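Local coordinates for protein chemotactic transducer PctC (Pseudomonas aeruginosa, PDB 5LTV) that senses amino-acid-related signals such as gamma-amino-butanoic acid through its Cache-type ligand-binding domain and probably relays them to the chemotaxis machinery, at residues A189-D194 with I198-D203. Residues are numbered along the deposited sequence; the frame is centred on the assembly and turned at random.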
loop_
_atom_site.group_PDB
_atom_site.type_symbol
_atom_site.label_atom_id
_atom_site.label_comp_id
_atom_site.label_asym_id
_atom_site.label_seq_id
_atom_site.Cartn_x
_atom_site.Cartn_y
_atom_site.Cartn_z
ATOM N N ALA A 189 -17.745 1.849 3.430
ATOM C CA ALA A 189 -16.505 2.236 4.094
ATOM C C ALA A 189 -15.447 2.654 3.076
ATOM O O ALA A 189 -15.306 2.025 2.026
ATOM C CB ALA A 189 -15.981 1.090 4.960
ATOM N N PHE A 190 -14.696 3.713 3.377
ATOM C CA PHE A 190 -13.557 4.041 2.528
ATOM C C PHE A 190 -12.335 4.340 3.407
ATOM O O PHE A 190 -12.372 4.228 4.640
ATOM C CB PHE A 190 -13.915 5.158 1.537
ATOM C CG PHE A 190 -14.194 6.484 2.151
ATOM C CD1 PHE A 190 -15.465 6.796 2.641
ATOM C CD2 PHE A 190 -13.194 7.461 2.190
ATOM C CE1 PHE A 190 -15.722 8.042 3.192
ATOM C CE2 PHE A 190 -13.434 8.707 2.749
ATOM C CZ PHE A 190 -14.701 9.010 3.244
ATOM N N LEU A 191 -11.220 4.645 2.756
ATOM C CA LEU A 191 -9.964 4.891 3.443
ATOM C C LEU A 191 -9.432 6.247 3.008
ATOM O O LEU A 191 -9.452 6.570 1.825
ATOM C CB LEU A 191 -8.944 3.777 3.159
ATOM C CG LEU A 191 -7.759 3.742 4.133
ATOM C CD1 LEU A 191 -8.068 2.935 5.421
ATOM C CD2 LEU A 191 -6.550 3.164 3.445
ATOM N N VAL A 192 -8.967 7.037 3.970
ATOM C CA VAL A 192 -8.607 8.428 3.732
ATOM C C VAL A 192 -7.429 8.773 4.634
ATOM O O VAL A 192 -7.332 8.287 5.768
ATOM C CB VAL A 192 -9.815 9.370 3.975
ATOM C CG1 VAL A 192 -10.312 9.264 5.417
ATOM C CG2 VAL A 192 -9.455 10.815 3.668
ATOM N N SER A 193 -6.513 9.582 4.120
ATOM C CA SER A 193 -5.348 9.959 4.896
ATOM C C SER A 193 -5.705 11.103 5.838
ATOM O O SER A 193 -6.747 11.756 5.704
ATOM C CB SER A 193 -4.187 10.369 3.988
ATOM O OG SER A 193 -4.374 11.678 3.470
ATOM N N ASP A 194 -4.809 11.345 6.797
ATOM C CA ASP A 194 -5.013 12.414 7.771
ATOM C C ASP A 194 -5.121 13.780 7.109
ATOM O O ASP A 194 -5.820 14.662 7.623
ATOM C CB ASP A 194 -3.879 12.401 8.801
ATOM C CG ASP A 194 -2.496 12.451 8.163
ATOM O OD1 ASP A 194 -2.350 12.286 6.926
ATOM O OD2 ASP A 194 -1.538 12.640 8.932
ATOM N N ILE A 198 -8.301 10.753 -0.308
ATOM C CA ILE A 198 -9.002 9.477 -0.423
ATOM C C ILE A 198 -8.082 8.439 -1.068
ATOM O O ILE A 198 -7.621 8.617 -2.198
ATOM C CB ILE A 198 -10.299 9.630 -1.234
ATOM C CG1 ILE A 198 -11.256 10.608 -0.548
ATOM C CG2 ILE A 198 -10.969 8.269 -1.447
ATOM C CD1 ILE A 198 -12.555 10.758 -1.295
ATOM N N LEU A 199 -7.879 7.319 -0.378
ATOM C CA LEU A 199 -6.941 6.268 -0.757
ATOM C C LEU A 199 -7.633 5.043 -1.315
ATOM O O LEU A 199 -7.142 4.425 -2.258
ATOM C CB LEU A 199 -6.106 5.833 0.454
ATOM C CG LEU A 199 -5.536 6.955 1.318
ATOM C CD1 LEU A 199 -4.937 6.349 2.542
ATOM C CD2 LEU A 199 -4.535 7.798 0.535
ATOM N N LEU A 200 -8.734 4.646 -0.702
ATOM C CA LEU A 200 -9.559 3.566 -1.195
ATOM C C LEU A 200 -10.987 4.034 -1.097
ATOM O O LEU A 200 -11.338 4.732 -0.139
ATOM C CB LEU A 200 -9.418 2.347 -0.371
ATOM C CG LEU A 200 -8.047 1.714 -0.115
ATOM C CD1 LEU A 200 -8.214 0.674 0.988
ATOM C CD2 LEU A 200 -7.479 1.148 -1.393
ATOM N N HIS A 201 -11.817 3.614 -2.053
ATOM C CA HIS A 201 -13.228 4.008 -2.094
ATOM C C HIS A 201 -14.010 3.106 -3.046
ATOM O O HIS A 201 -13.534 2.786 -4.139
ATOM C CB HIS A 201 -13.367 5.483 -2.517
ATOM C CG HIS A 201 -14.650 6.116 -2.083
ATOM N ND1 HIS A 201 -15.865 5.810 -2.664
ATOM C CD2 HIS A 201 -14.918 7.009 -1.099
ATOM C CE1 HIS A 201 -16.824 6.499 -2.068
ATOM N NE2 HIS A 201 -16.278 7.231 -1.110
ATOM N N PRO A 202 -15.200 2.660 -2.663
ATOM C CA PRO A 202 -15.992 1.825 -3.583
ATOM C C PRO A 202 -16.319 2.531 -4.904
ATOM O O PRO A 202 -16.488 1.876 -5.945
ATOM C CB PRO A 202 -17.246 1.510 -2.765
ATOM C CG PRO A 202 -16.782 1.668 -1.314
ATOM C CD PRO A 202 -15.811 2.787 -1.330
ATOM N N ASP A 203 -16.382 3.855 -4.898
ATOM C CA ASP A 203 -16.406 4.650 -6.124
ATOM C C ASP A 203 -14.963 4.957 -6.544
ATOM O O ASP A 203 -14.378 5.968 -6.125
ATOM C CB ASP A 203 -17.205 5.928 -5.907
ATOM C CG ASP A 203 -17.396 6.710 -7.186
ATOM O OD1 ASP A 203 -16.804 6.310 -8.228
ATOM O OD2 ASP A 203 -18.109 7.743 -7.129
#
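F190 sets CG between its backbone N and carbonyl carbon (chi1 66°), while H201 turns CG away from its backbone N (chi1 -157°), and this brings the two rings together. H201 CD2 comes to 3.4 Å from F190 CG. The rings are inclined by 37°, with centroids 4.8 Å apart. The carbonyl O of L200 lies at the edge of the F190 ring, near its plane. On the histidine, ND1 accepts the backbone N-H of D203 in the ring plane, which restrains the rotation of the imidazole; NE2 has a weak bond to Y215 OH.

Strands 188-193 and 198-200 form a beta hairpin in the second of two five-stranded antiparallel sheets, consistent with a double Cache fold. This sheet, probably the membrane-proximal module, is away from the gamma-amino-butanoic acid pocket. Strand 198-200 is outermost in this chain; 251-256 flanks 188-193 on its other side. A classic beta bulge shifts the register by one: L199 and L200 both face L191, and V192 then pairs with I198. L191 O accepts two N-H groups from the same face of its carbonyl plane: L199 N at 2.8 Å and L200 N at 3.3 Å. In return, L191 N donates to L200 O at 2.9 Å, almost straight.

The L191 and L200 side chains run alongside each other on one sheet face, CB to CB 3.8 Å. L191 CD2 also meets L199 CD1 at 3.7 Å. Beyond the pair, L200 packs on L171 and L174 of helix 171-178.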